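PDB 6NKD: spore germination lipase LipC from Metagenome, which probably hydrolyses lipid ester bonds as a GDSL-family lipase, with likely lysophospholipase activity and a role in spore germination. Local coordinates for residues 32-35 with 40-43; 82-87 with 148-153; 117-122 with 127-132; 167-172 with 199-204. All coordinates share one frame; numbering follows the deposited sequence.

Contact 1 (32-35 with 40-43); sequences KMEE and EVSL
Glu34 sets its CG beside its own backbone N and anti to the carbonyl carbon (chi1 -62°). Its chain is extended from there, which carries the carboxylate over to the backbone of Val41. The two residues sit in the beta-alpha-beta crossover from strand 3-9 through helix 25-37 to strand 41-47, part of the SGNH hydrolase fold. Helix 25-37 ends, a short turn follows, and the chain enters strand 41-47 at one margin of the parallel sheet. Val41 N donates to Glu34 OE2 over 3.0 Å. The bond is bent, with 146° at the hydrogen. It reaches the oxygen on its anti side and 34° out of the carboxylate plane. The same oxygen has a stronger partner in Lys30, which forms a salt bridge to it and also a hydrogen bond to Val41 O. Lys30 thus joins the helix to the strand a second time. Glu40 brings another carboxylate nearby, its OE1 lying 3.9 Å from Glu34 OE2. Lys30 may offset part of the repulsion between the two acids. With an alanine here instead of Glu34, Val41 N would probably lose its acceptor and Lys30 its ion-pair mate. The aliphatic part of Glu34 is used as well: its CG lies 3.6 Å from Val41 CG2. Beside these polar groups the contact becomes apolar. Met33, a buried selenomethionine, packs on Tyr5 of strand 3-9 and lies nearly perpendicular to Val41. Met33 SE meets Val41 CG2 at 3.9 Å.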
loop_
_atom_site.group_PDB
_atom_site.type_symbol
_atom_site.label_atom_id
_atom_site.label_comp_id
_atom_site.label_asym_id
_atom_site.label_seq_id
_atom_site.Cartn_x
_atom_site.Cartn_y
_atom_site.Cartn_z
ATOM N N LYS A 32 14.971 -13.139 -17.678
ATOM C CA LYS A 32 15.155 -13.829 -18.948
ATOM C C LYS A 32 16.199 -13.136 -19.813
ATOM O O LYS A 32 16.898 -13.797 -20.588
ATOM C CB LYS A 32 13.823 -13.924 -19.691
ATOM C CG LYS A 32 12.741 -14.632 -18.902
ATOM C CD LYS A 32 11.452 -14.736 -19.689
ATOM C CE LYS A 32 10.352 -15.317 -18.823
ATOM N NZ LYS A 32 9.670 -16.453 -19.493
HETATM N N MSE A 33 16.318 -11.818 -19.692
HETATM C CA MSE A 33 17.337 -11.062 -20.409
HETATM C C MSE A 33 18.726 -11.504 -19.967
HETATM O O MSE A 33 19.622 -11.680 -20.792
HETATM C CB MSE A 33 17.157 -9.562 -20.177
HETATM C CG MSE A 33 18.058 -8.681 -21.019
HETATM SE SE MSE A 33 17.917 -6.810 -20.499
HETATM C CE MSE A 33 15.984 -6.603 -20.631
ATOM N N GLU A 34 18.894 -11.679 -18.652
ATOM C CA GLU A 34 20.154 -12.192 -18.125
ATOM C C GLU A 34 20.420 -13.607 -18.622
ATOM O O GLU A 34 21.561 -13.959 -18.943
ATOM C CB GLU A 34 20.137 -12.169 -16.597
ATOM C CG GLU A 34 19.997 -10.790 -15.979
ATOM C CD GLU A 34 19.976 -10.835 -14.463
ATOM O OE1 GLU A 34 19.846 -11.945 -13.904
ATOM O OE2 GLU A 34 20.097 -9.765 -13.830
ATOM N N GLU A 35 19.374 -14.433 -18.691
ATOM C CA GLU A 35 19.546 -15.823 -19.094
ATOM C C GLU A 35 19.889 -15.937 -20.575
ATOM O O GLU A 35 20.696 -16.788 -20.966
ATOM C CB GLU A 35 18.278 -16.611 -18.764
ATOM C CG GLU A 35 18.346 -18.097 -19.066
ATOM C CD GLU A 35 17.157 -18.852 -18.503
ATOM O OE1 GLU A 35 17.363 -19.933 -17.908
ATOM O OE2 GLU A 35 16.016 -18.360 -18.645
ATOM N N GLU A 40 24.666 -10.116 -16.100
ATOM C CA GLU A 40 23.818 -9.487 -15.098
ATOM C C GLU A 40 23.228 -8.190 -15.641
ATOM O O GLU A 40 23.814 -7.526 -16.500
ATOM C CB GLU A 40 24.618 -9.207 -13.822
ATOM C CG GLU A 40 25.282 -10.430 -13.201
ATOM C CD GLU A 40 24.481 -11.021 -12.054
ATOM O OE1 GLU A 40 23.270 -11.273 -12.231
ATOM O OE2 GLU A 40 25.064 -11.225 -10.969
ATOM N N VAL A 41 22.052 -7.830 -15.133
ATOM C CA VAL A 41 21.314 -6.666 -15.607
ATOM C C VAL A 41 20.935 -5.802 -14.413
ATOM O O VAL A 41 20.412 -6.308 -13.414
ATOM C CB VAL A 41 20.056 -7.072 -16.401
ATOM C CG1 VAL A 41 19.148 -5.869 -16.623
ATOM C CG2 VAL A 41 20.448 -7.697 -17.733
ATOM N N SER A 42 21.207 -4.503 -14.514
ATOM C CA SER A 42 20.746 -3.531 -13.534
ATOM C C SER A 42 19.435 -2.923 -14.013
ATOM O O SER A 42 19.303 -2.561 -15.187
ATOM C CB SER A 42 21.792 -2.438 -13.317
ATOM O OG SER A 42 21.335 -1.481 -12.376
ATOM N N LEU A 43 18.469 -2.813 -13.105
ATOM C CA LEU A 43 17.118 -2.384 -13.441
ATOM C C LEU A 43 16.785 -1.085 -12.723
ATOM O O LEU A 43 17.015 -0.957 -11.516
ATOM C CB LEU A 43 16.096 -3.465 -13.074
ATOM C CG LEU A 43 14.618 -3.073 -13.142
ATOM C CD1 LEU A 43 14.236 -2.628 -14.546
ATOM C CD2 LEU A 43 13.734 -4.222 -12.675
#

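Contact 2 (82-87 with 148-153); sequences NDLLQS and KWISGF
Leu84 lies between two side chains of the facing helix and meets each in a different way. Toward Trp149 it presents one methyl, CD2, at the edge of the indole and near the ring plane. Leu84 CD2 is 4.0 Å from Trp149 CE3. Toward Ile150 it presents its branch point, and the two side chains stand roughly square to each other. Leu84 CG is 3.8 Å from Ile150 CD1. With CG anti to the backbone N (chi1 -175°), the branched end of Leu84 comes across to the other helix, although its CB does not head there. One turn further on, Ser87 meets the indole obliquely, with its CB 4.0 Å from Trp149 CZ3. The Ser87 hydroxyl is not used across the contact. Ser87 OG donates to Asp83 O over 2.8 Å, one turn back in its own helix. That carbonyl also takes the backbone N-H of Ser87, and the two donors reach it from opposite faces of its plane. This buried hydroxyl is therefore satisfied within the helix. Around the pair, Trp149 stacks on Phe100 and meets Tyr91 edge-to-face, while Ile150 touches Leu136. No hydrogen bond links the two segments. Their axes come within 11.6 Å and run roughly antiparallel, at 144°. The packing joins helix 144-157 to helix 81-94, which carries Asn82 near its start. By similarity Asn82 binds substrate, consistent with the asparagine of the Ser-Gly-Asn-His set that names the SGNH hydrolases.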
loop_
_atom_site.group_PDB
_atom_site.type_symbol
_atom_site.label_atom_id
_atom_site.label_comp_id
_atom_site.label_asym_id
_atom_site.label_seq_id
_atom_site.Cartn_x
_atom_site.Cartn_y
_atom_site.Cartn_z
ATOM N N ASN A 82 -5.092 3.462 -19.456
ATOM C CA ASN A 82 -6.137 4.131 -18.689
ATOM C C ASN A 82 -6.991 5.048 -19.556
ATOM O O ASN A 82 -8.135 5.341 -19.187
ATOM C CB ASN A 82 -5.519 4.917 -17.534
ATOM C CG ASN A 82 -6.554 5.419 -16.549
ATOM O OD1 ASN A 82 -6.797 6.621 -16.443
ATOM N ND2 ASN A 82 -7.176 4.496 -15.823
ATOM N N ASP A 83 -6.465 5.508 -20.694
ATOM C CA ASP A 83 -7.276 6.304 -21.609
ATOM C C ASP A 83 -8.419 5.484 -22.193
ATOM O O ASP A 83 -9.497 6.026 -22.459
ATOM C CB ASP A 83 -6.405 6.873 -22.730
ATOM C CG ASP A 83 -5.249 7.702 -22.207
ATOM O OD1 ASP A 83 -4.964 7.633 -20.993
ATOM O OD2 ASP A 83 -4.625 8.428 -23.010
ATOM N N LEU A 84 -8.201 4.182 -22.396
ATOM C CA LEU A 84 -9.277 3.317 -22.867
ATOM C C LEU A 84 -10.389 3.223 -21.831
ATOM O O LEU A 84 -11.576 3.282 -22.176
ATOM C CB LEU A 84 -8.718 1.931 -23.203
ATOM C CG LEU A 84 -9.616 0.851 -23.820
ATOM C CD1 LEU A 84 -10.336 0.023 -22.757
ATOM C CD2 LEU A 84 -10.614 1.450 -24.804
ATOM N N LEU A 85 -10.025 3.077 -20.554
ATOM C CA LEU A 85 -11.034 3.025 -19.501
ATOM C C LEU A 85 -11.799 4.338 -19.410
ATOM O O LEU A 85 -13.027 4.339 -19.260
ATOM C CB LEU A 85 -10.382 2.689 -18.159
ATOM C CG LEU A 85 -10.302 1.212 -17.755
ATOM C CD1 LEU A 85 -9.482 0.406 -18.750
ATOM C CD2 LEU A 85 -9.733 1.068 -16.350
ATOM N N GLN A 86 -11.093 5.467 -19.499
ATOM C CA GLN A 86 -11.769 6.760 -19.474
ATOM C C GLN A 86 -12.678 6.928 -20.685
ATOM O O GLN A 86 -13.786 7.462 -20.570
ATOM C CB GLN A 86 -10.744 7.893 -19.416
ATOM C CG GLN A 86 -9.954 7.965 -18.121
ATOM C CD GLN A 86 -8.941 9.094 -18.128
ATOM O OE1 GLN A 86 -8.773 9.783 -19.133
ATOM N NE2 GLN A 86 -8.262 9.289 -17.004
ATOM N N SER A 87 -12.228 6.468 -21.855
ATOM C CA SER A 87 -13.020 6.640 -23.069
ATOM C C SER A 87 -14.268 5.766 -23.050
ATOM O O SER A 87 -15.337 6.195 -23.499
ATOM C CB SER A 87 -12.168 6.333 -24.300
ATOM O OG SER A 87 -11.096 7.251 -24.416
ATOM N N LYS A 148 -12.610 -3.086 -31.247
ATOM C CA LYS A 148 -12.355 -2.288 -32.443
ATOM C C LYS A 148 -11.461 -1.096 -32.129
ATOM O O LYS A 148 -10.546 -0.778 -32.898
ATOM C CB LYS A 148 -13.679 -1.824 -33.050
ATOM C CG LYS A 148 -13.540 -0.974 -34.304
ATOM C CD LYS A 148 -14.906 -0.579 -34.847
ATOM C CE LYS A 148 -14.796 0.139 -36.184
ATOM N NZ LYS A 148 -16.135 0.456 -36.758
ATOM N N TRP A 149 -11.710 -0.428 -31.001
ATOM C CA TRP A 149 -10.905 0.731 -30.625
ATOM C C TRP A 149 -9.449 0.340 -30.410
ATOM O O TRP A 149 -8.533 1.008 -30.904
ATOM C CB TRP A 149 -11.479 1.373 -29.362
ATOM C CG TRP A 149 -12.569 2.372 -29.617
ATOM C CD1 TRP A 149 -13.006 2.819 -30.831
ATOM C CD2 TRP A 149 -13.354 3.053 -28.631
ATOM N NE1 TRP A 149 -14.016 3.736 -30.661
ATOM C CE2 TRP A 149 -14.248 3.898 -29.320
ATOM C CE3 TRP A 149 -13.388 3.033 -27.234
ATOM C CZ2 TRP A 149 -15.166 4.713 -28.659
ATOM C CZ3 TRP A 149 -14.299 3.842 -26.578
ATOM C CH2 TRP A 149 -15.176 4.671 -27.292
ATOM N N ILE A 150 -9.218 -0.749 -29.674
ATOM C CA ILE A 150 -7.857 -1.143 -29.335
ATOM C C ILE A 150 -7.137 -1.716 -30.549
ATOM O O ILE A 150 -5.926 -1.518 -30.713
ATOM C CB ILE A 150 -7.890 -2.126 -28.149
ATOM C CG1 ILE A 150 -8.432 -1.413 -26.907
ATOM C CG2 ILE A 150 -6.513 -2.713 -27.877
ATOM C CD1 ILE A 150 -8.500 -2.276 -25.670
ATOM N N SER A 151 -7.862 -2.412 -31.429
ATOM C CA SER A 151 -7.242 -2.916 -32.650
ATOM C C SER A 151 -6.777 -1.774 -33.545
ATOM O O SER A 151 -5.714 -1.861 -34.169
ATOM C CB SER A 151 -8.215 -3.822 -33.403
ATOM O OG SER A 151 -8.603 -4.932 -32.611
ATOM N N GLY A 152 -7.561 -0.696 -33.618
ATOM C CA GLY A 152 -7.163 0.436 -34.436
ATOM C C GLY A 152 -5.945 1.149 -33.882
ATOM O O GLY A 152 -5.073 1.588 -34.637
ATOM N N PHE A 153 -5.867 1.273 -32.556
ATOM C CA PHE A 153 -4.694 1.885 -31.944
ATOM C C PHE A 153 -3.450 1.030 -32.147
ATOM O O PHE A 153 -2.341 1.566 -32.237
ATOM C CB PHE A 153 -4.944 2.121 -30.453
ATOM C CG PHE A 153 -3.723 2.551 -29.690
ATOM C CD1 PHE A 153 -3.313 3.873 -29.698
ATOM C CD2 PHE A 153 -2.987 1.631 -28.961
ATOM C CE1 PHE A 153 -2.189 4.269 -28.997
ATOM C CE2 PHE A 153 -1.862 2.020 -28.259
ATOM C CZ PHE A 153 -1.463 3.341 -28.276
#

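Contact 3 (117-122 with 127-132); sequences KIREIK and TRYLVR
Tyr129, on the way into strand 130-134, reaches to the C-terminal end of helix 98-122 and meets three of its side chains. Its CG lies between the backbone N and the carbonyl carbon (chi1 66°), which swings the ring out to the helix. Tyr129 CB comes first and touches Lys122 CE at 3.5 Å. Further along, Tyr129 CD2 is 3.6 Å from Lys122 CD, so the lysine chain meets the base of the ring obliquely. Midway along the ring, Ile118 takes over: its CG2 comes in at the ring edge, 3.6 Å from Tyr129 CE2. At the tip, Tyr129 OH sits over one face of the Arg119 guanidinium. Tyr129 OH is 3.5 Å from Arg119 NE, but the angle is too poor for a hydrogen bond. The ring and the guanidinium are nearly perpendicular, at 84°. An alanine in place of Tyr129 would probably leave a gap beside Ile118 and Lys122 and let the Arg119 side chain turn more freely. Deeper in, Ile118 CD1 approaches Val131 CG2 at 4.3 Å. Val131 also packs on Ile75 of strand 74-77 and on Ile166 of strand 166-169. Helix 98-122 thus lies against strand 130-134, which runs between strands 74-77 and 166-169, with Tyr129 packed against the helix end beside the contact of Ile118 with Val131.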
loop_
_atom_site.group_PDB
_atom_site.type_symbol
_atom_site.label_atom_id
_atom_site.label_comp_id
_atom_site.label_asym_id
_atom_site.label_seq_id
_atom_site.Cartn_x
_atom_site.Cartn_y
_atom_site.Cartn_z
ATOM N N LYS A 117 12.770 11.667 -28.628
ATOM C CA LYS A 117 13.620 12.213 -27.578
ATOM C C LYS A 117 14.679 11.216 -27.127
ATOM O O LYS A 117 15.785 11.624 -26.758
ATOM C CB LYS A 117 12.771 12.663 -26.388
ATOM C CG LYS A 117 13.518 13.548 -25.401
ATOM C CD LYS A 117 12.563 14.435 -24.622
ATOM C CE LYS A 117 13.314 15.485 -23.819
ATOM N NZ LYS A 117 12.384 16.476 -23.212
ATOM N N ILE A 118 14.368 9.917 -27.164
ATOM C CA ILE A 118 15.334 8.904 -26.743
ATOM C C ILE A 118 16.580 8.954 -27.619
ATOM O O ILE A 118 17.710 8.851 -27.124
ATOM C CB ILE A 118 14.683 7.509 -26.752
ATOM C CG1 ILE A 118 13.732 7.356 -25.564
ATOM C CG2 ILE A 118 15.740 6.416 -26.729
ATOM C CD1 ILE A 118 13.006 6.027 -25.524
ATOM N N ARG A 119 16.400 9.124 -28.932
ATOM C CA ARG A 119 17.558 9.252 -29.812
ATOM C C ARG A 119 18.215 10.620 -29.678
ATOM O O ARG A 119 19.430 10.741 -29.872
ATOM C CB ARG A 119 17.156 8.983 -31.263
ATOM C CG ARG A 119 15.894 9.690 -31.711
ATOM C CD ARG A 119 14.986 8.730 -32.461
ATOM N NE ARG A 119 14.717 7.533 -31.669
ATOM C CZ ARG A 119 13.930 6.535 -32.059
ATOM N NH1 ARG A 119 13.322 6.585 -33.237
ATOM N NH2 ARG A 119 13.750 5.486 -31.267
ATOM N N GLU A 120 17.439 11.656 -29.346
ATOM C CA GLU A 120 18.039 12.950 -29.040
ATOM C C GLU A 120 18.857 12.894 -27.757
ATOM O O GLU A 120 19.842 13.629 -27.617
ATOM C CB GLU A 120 16.960 14.026 -28.927
ATOM C CG GLU A 120 16.431 14.529 -30.258
ATOM C CD GLU A 120 15.429 15.656 -30.094
ATOM O OE1 GLU A 120 15.092 15.988 -28.938
ATOM O OE2 GLU A 120 14.980 16.210 -31.120
ATOM N N ILE A 121 18.465 12.037 -26.814
ATOM C CA ILE A 121 19.225 11.886 -25.578
ATOM C C ILE A 121 20.525 11.140 -25.839
ATOM O O ILE A 121 21.593 11.534 -25.354
ATOM C CB ILE A 121 18.368 11.176 -24.514
ATOM C CG1 ILE A 121 17.215 12.077 -24.068
ATOM C CG2 ILE A 121 19.221 10.760 -23.327
ATOM C CD1 ILE A 121 16.081 11.324 -23.402
ATOM N N LYS A 122 20.461 10.054 -26.611
ATOM C CA LYS A 122 21.647 9.239 -26.842
ATOM C C LYS A 122 22.521 9.812 -27.951
ATOM O O LYS A 122 23.746 9.876 -27.806
ATOM C CB LYS A 122 21.237 7.802 -27.166
ATOM C CG LYS A 122 20.729 7.033 -25.960
ATOM C CD LYS A 122 20.410 5.593 -26.311
ATOM C CE LYS A 122 20.452 4.716 -25.073
ATOM N NZ LYS A 122 21.829 4.626 -24.514
ATOM N N THR A 127 23.944 3.657 -31.303
ATOM C CA THR A 127 22.761 3.104 -31.944
ATOM C C THR A 127 22.486 1.676 -31.494
ATOM O O THR A 127 21.622 1.007 -32.071
ATOM C CB THR A 127 22.905 3.158 -33.466
ATOM O OG1 THR A 127 24.295 3.182 -33.815
ATOM C CG2 THR A 127 22.217 4.396 -34.025
ATOM N N ARG A 128 23.200 1.200 -30.478
ATOM C CA ARG A 128 23.046 -0.149 -29.955
ATOM C C ARG A 128 21.920 -0.262 -28.936
ATOM O O ARG A 128 21.719 -1.344 -28.373
ATOM C CB ARG A 128 24.363 -0.614 -29.326
ATOM C CG ARG A 128 24.761 -2.036 -29.673
ATOM C CD ARG A 128 26.168 -2.336 -29.180
ATOM N NE ARG A 128 26.546 -3.728 -29.401
ATOM C CZ ARG A 128 27.213 -4.164 -30.465
ATOM N NH1 ARG A 128 27.581 -3.316 -31.415
ATOM N NH2 ARG A 128 27.513 -5.451 -30.578
ATOM N N TYR A 129 21.190 0.820 -28.683
ATOM C CA TYR A 129 20.082 0.794 -27.742
ATOM C C TYR A 129 18.929 -0.047 -28.287
ATOM O O TYR A 129 18.872 -0.394 -29.470
ATOM C CB TYR A 129 19.607 2.213 -27.418
ATOM C CG TYR A 129 18.983 2.994 -28.566
ATOM C CD1 TYR A 129 19.455 2.873 -29.869
ATOM C CD2 TYR A 129 17.926 3.866 -28.337
ATOM C CE1 TYR A 129 18.889 3.588 -30.908
ATOM C CE2 TYR A 129 17.353 4.586 -29.372
ATOM C CZ TYR A 129 17.839 4.443 -30.653
ATOM O OH TYR A 129 17.275 5.156 -31.685
ATOM N N LEU A 130 17.995 -0.373 -27.396
ATOM C CA LEU A 130 16.880 -1.253 -27.717
ATOM C C LEU A 130 15.625 -0.739 -27.031
ATOM O O LEU A 130 15.645 -0.458 -25.829
ATOM C CB LEU A 130 17.172 -2.689 -27.273
ATOM C CG LEU A 130 16.836 -3.798 -28.268
ATOM C CD1 LEU A 130 17.735 -3.701 -29.494
ATOM C CD2 LEU A 130 16.967 -5.152 -27.598
ATOM N N VAL A 131 14.540 -0.618 -27.790
ATOM C CA VAL A 131 13.266 -0.132 -27.272
ATOM C C VAL A 131 12.189 -1.149 -27.620
ATOM O O VAL A 131 12.003 -1.483 -28.796
ATOM C CB VAL A 131 12.899 1.252 -27.832
ATOM C CG1 VAL A 131 11.523 1.670 -27.340
ATOM C CG2 VAL A 131 13.946 2.284 -27.437
ATOM N N ARG A 132 11.487 -1.639 -26.603
ATOM C CA ARG A 132 10.364 -2.556 -26.774
ATOM C C ARG A 132 9.143 -1.927 -26.115
ATOM O O ARG A 132 9.035 -1.912 -24.884
ATOM C CB ARG A 132 10.666 -3.927 -26.167
ATOM C CG ARG A 132 11.391 -4.899 -27.092
ATOM C CD ARG A 132 12.877 -4.599 -27.194
ATOM N NE ARG A 132 13.580 -5.606 -27.986
ATOM C CZ ARG A 132 13.868 -5.475 -29.277
ATOM N NH1 ARG A 132 13.520 -4.374 -29.928
ATOM N NH2 ARG A 132 14.509 -6.445 -29.917
#

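Contact 4 (167-172 with 199-204); sequences KVIDTY and SEKLRA
This contact belongs to the alpha/beta core of the SGNH hydrolase fold, where the last helix, 192-204, packs on strand 166-169 at a margin of the parallel sheet. Ile169 carries most of the contact. It sends a different branch to each of two successive helix residues. Ile169 CG2 meets Lys201 CG at 3.6 Å. Ile169 CG1 meets Leu202 CD2, also at 3.6 Å. The Ile169 and Leu202 side chains are set crosswise, close to 90° apart. Those of Ile169 and Lys201 run side by side but head opposite ways. Lys201 starts with CG anti to its backbone N (chi1 -159°) and then bends at chi2 (65°). Its aliphatic chain therefore lies along Ile169 and goes on to Asp170, where Lys201 CE comes within 4.0 Å of Asp170 O. The charged ends do not touch: Lys201 NZ and Asp170 OD2 are 5.7 Å apart. At that distance the ammonium may still weakly stabilise the negative charge of the carboxylate. The Asp170 carboxylate is held elsewhere. Asp170 is the N-cap of helix 171-175, with OD1 taking a hydrogen bond from Asn135 ND2 and a weak one from Ala173 N. It also centres an inverse gamma turn, closed by a weak bond of 2.9 Å from Thr171 N to Ile169 O. Leu202 packs on Tyr29 of helix 25-37, so the two helices share this side of the sheet. Between the segments the chain carries Asp186 and His189, by similarity active-site residues. A last helix that returns to the sheet after the Asp-His loop is the usual ending of the SGNH hydrolase fold.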
loop_
_atom_site.group_PDB
_atom_site.type_symbol
_atom_site.label_atom_id
_atom_site.label_comp_id
_atom_site.label_asym_id
_atom_site.label_seq_id
_atom_site.Cartn_x
_atom_site.Cartn_y
_atom_site.Cartn_z
ATOM N N LYS A 167 10.854 -2.397 -31.557
ATOM C CA LYS A 167 9.852 -3.425 -31.791
ATOM C C LYS A 167 8.600 -3.114 -30.987
ATOM O O LYS A 167 8.680 -2.622 -29.856
ATOM C CB LYS A 167 10.372 -4.822 -31.422
ATOM C CG LYS A 167 11.304 -5.438 -32.456
ATOM C CD LYS A 167 11.350 -6.952 -32.318
ATOM C CE LYS A 167 12.111 -7.589 -33.467
ATOM N NZ LYS A 167 11.999 -9.073 -33.447
ATOM N N VAL A 168 7.446 -3.401 -31.579
ATOM C CA VAL A 168 6.154 -3.244 -30.923
ATOM C C VAL A 168 5.685 -4.624 -30.488
ATOM O O VAL A 168 5.468 -5.508 -31.327
ATOM C CB VAL A 168 5.129 -2.573 -31.849
ATOM C CG1 VAL A 168 3.813 -2.364 -31.118
ATOM C CG2 VAL A 168 5.674 -1.253 -32.370
ATOM N N ILE A 169 5.533 -4.814 -29.182
ATOM C CA ILE A 169 5.192 -6.122 -28.634
ATOM C C ILE A 169 3.685 -6.322 -28.718
ATOM O O ILE A 169 2.904 -5.467 -28.284
ATOM C CB ILE A 169 5.697 -6.249 -27.189
ATOM C CG1 ILE A 169 7.199 -5.965 -27.133
ATOM C CG2 ILE A 169 5.394 -7.631 -26.634
ATOM C CD1 ILE A 169 8.035 -6.886 -27.996
ATOM N N ASP A 170 3.273 -7.461 -29.278
ATOM C CA ASP A 170 1.857 -7.751 -29.501
ATOM C C ASP A 170 1.251 -8.292 -28.208
ATOM O O ASP A 170 1.009 -9.490 -28.042
ATOM C CB ASP A 170 1.687 -8.729 -30.657
ATOM C CG ASP A 170 0.271 -8.754 -31.197
ATOM O OD1 ASP A 170 -0.593 -8.033 -30.652
ATOM O OD2 ASP A 170 0.023 -9.494 -32.173
ATOM N N THR A 171 1.011 -7.373 -27.267
ATOM C CA THR A 171 0.353 -7.752 -26.022
ATOM C C THR A 171 -1.074 -8.220 -26.271
ATOM O O THR A 171 -1.600 -9.044 -25.515
ATOM C CB THR A 171 0.345 -6.578 -25.039
ATOM O OG1 THR A 171 1.451 -5.710 -25.315
ATOM C CG2 THR A 171 0.448 -7.085 -23.611
ATOM N N TYR A 172 -1.711 -7.698 -27.321
ATOM C CA TYR A 172 -3.085 -8.076 -27.635
ATOM C C TYR A 172 -3.189 -9.566 -27.938
ATOM O O TYR A 172 -4.085 -10.254 -27.435
ATOM C CB TYR A 172 -3.590 -7.238 -28.812
ATOM C CG TYR A 172 -4.983 -7.581 -29.293
ATOM C CD1 TYR A 172 -6.101 -6.955 -28.753
ATOM C CD2 TYR A 172 -5.180 -8.518 -30.299
ATOM C CE1 TYR A 172 -7.375 -7.263 -29.197
ATOM C CE2 TYR A 172 -6.447 -8.831 -30.747
ATOM C CZ TYR A 172 -7.541 -8.202 -30.193
ATOM O OH TYR A 172 -8.805 -8.515 -30.643
ATOM N N SER A 199 6.203 -11.176 -20.316
ATOM C CA SER A 199 7.658 -11.270 -20.335
ATOM C C SER A 199 8.142 -12.301 -21.347
ATOM O O SER A 199 9.211 -12.127 -21.940
ATOM C CB SER A 199 8.186 -11.597 -18.937
ATOM O OG SER A 199 7.677 -12.831 -18.463
ATOM N N GLU A 200 7.374 -13.374 -21.560
ATOM C CA GLU A 200 7.737 -14.348 -22.584
ATOM C C GLU A 200 7.682 -13.727 -23.973
ATOM O O GLU A 200 8.522 -14.024 -24.832
ATOM C CB GLU A 200 6.813 -15.564 -22.511
ATOM C CG GLU A 200 6.857 -16.315 -21.194
ATOM C CD GLU A 200 5.705 -17.293 -21.046
ATOM O OE1 GLU A 200 5.123 -17.689 -22.079
ATOM O OE2 GLU A 200 5.378 -17.660 -19.899
ATOM N N LYS A 201 6.696 -12.860 -24.211
ATOM C CA LYS A 201 6.582 -12.201 -25.507
ATOM C C LYS A 201 7.739 -11.242 -25.749
ATOM O O LYS A 201 8.156 -11.051 -26.897
ATOM C CB LYS A 201 5.246 -11.466 -25.595
ATOM C CG LYS A 201 4.787 -11.164 -27.008
ATOM C CD LYS A 201 4.497 -12.441 -27.778
ATOM C CE LYS A 201 3.811 -12.137 -29.101
ATOM N NZ LYS A 201 3.569 -13.367 -29.904
ATOM N N LEU A 202 8.269 -10.634 -24.685
ATOM C CA LEU A 202 9.417 -9.747 -24.834
ATOM C C LEU A 202 10.682 -10.532 -25.155
ATOM O O LEU A 202 11.453 -10.144 -26.040
ATOM C CB LEU A 202 9.605 -8.918 -23.564
ATOM C CG LEU A 202 8.623 -7.769 -23.336
ATOM C CD1 LEU A 202 8.550 -7.414 -21.865
ATOM C CD2 LEU A 202 9.040 -6.556 -24.146
ATOM N N ARG A 203 10.913 -11.638 -24.443
ATOM C CA ARG A 203 12.068 -12.479 -24.735
ATOM C C ARG A 203 11.992 -13.055 -26.143
ATOM O O ARG A 203 13.024 -13.212 -26.807
ATOM C CB ARG A 203 12.174 -13.596 -23.693
ATOM C CG ARG A 203 12.410 -14.982 -24.274
ATOM C CD ARG A 203 12.357 -16.060 -23.206
ATOM N NE ARG A 203 13.557 -16.079 -22.377
ATOM C CZ ARG A 203 13.786 -16.971 -21.418
ATOM N NH1 ARG A 203 14.907 -16.914 -20.712
ATOM N NH2 ARG A 203 12.895 -17.919 -21.165
ATOM N N ALA A 204 10.781 -13.354 -26.619
ATOM C CA ALA A 204 10.612 -13.888 -27.964
ATOM C C ALA A 204 10.969 -12.869 -29.036
ATOM O O ALA A 204 11.302 -13.262 -30.160
ATOM C CB ALA A 204 9.174 -14.369 -28.160
#

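Overall arrangement
From the N terminus, contact 1 comes first and closes a short turn between helix 25-37 and strand 41-47. Contact 2 closes a much longer loop, from helix 81-94 to helix 144-157. Contact 3 is nested inside that loop and ties the end of helix 98-122 to strand 130-134. Contact 4 follows in series and brings helix 192-204 back to strand 166-169. Contacts 1, 3 and 4 all reach the same sheet. Contacts 3 and 4 meet where strands 130-134 and 166-169 run side by side; Arg132 of the first also packs on Leu202 of helix 192-204. Contacts 1 and 4 meet through a salt bridge between Glu35 and Arg203. Contact 2 lies about 32 Å from contact 1, centre to centre.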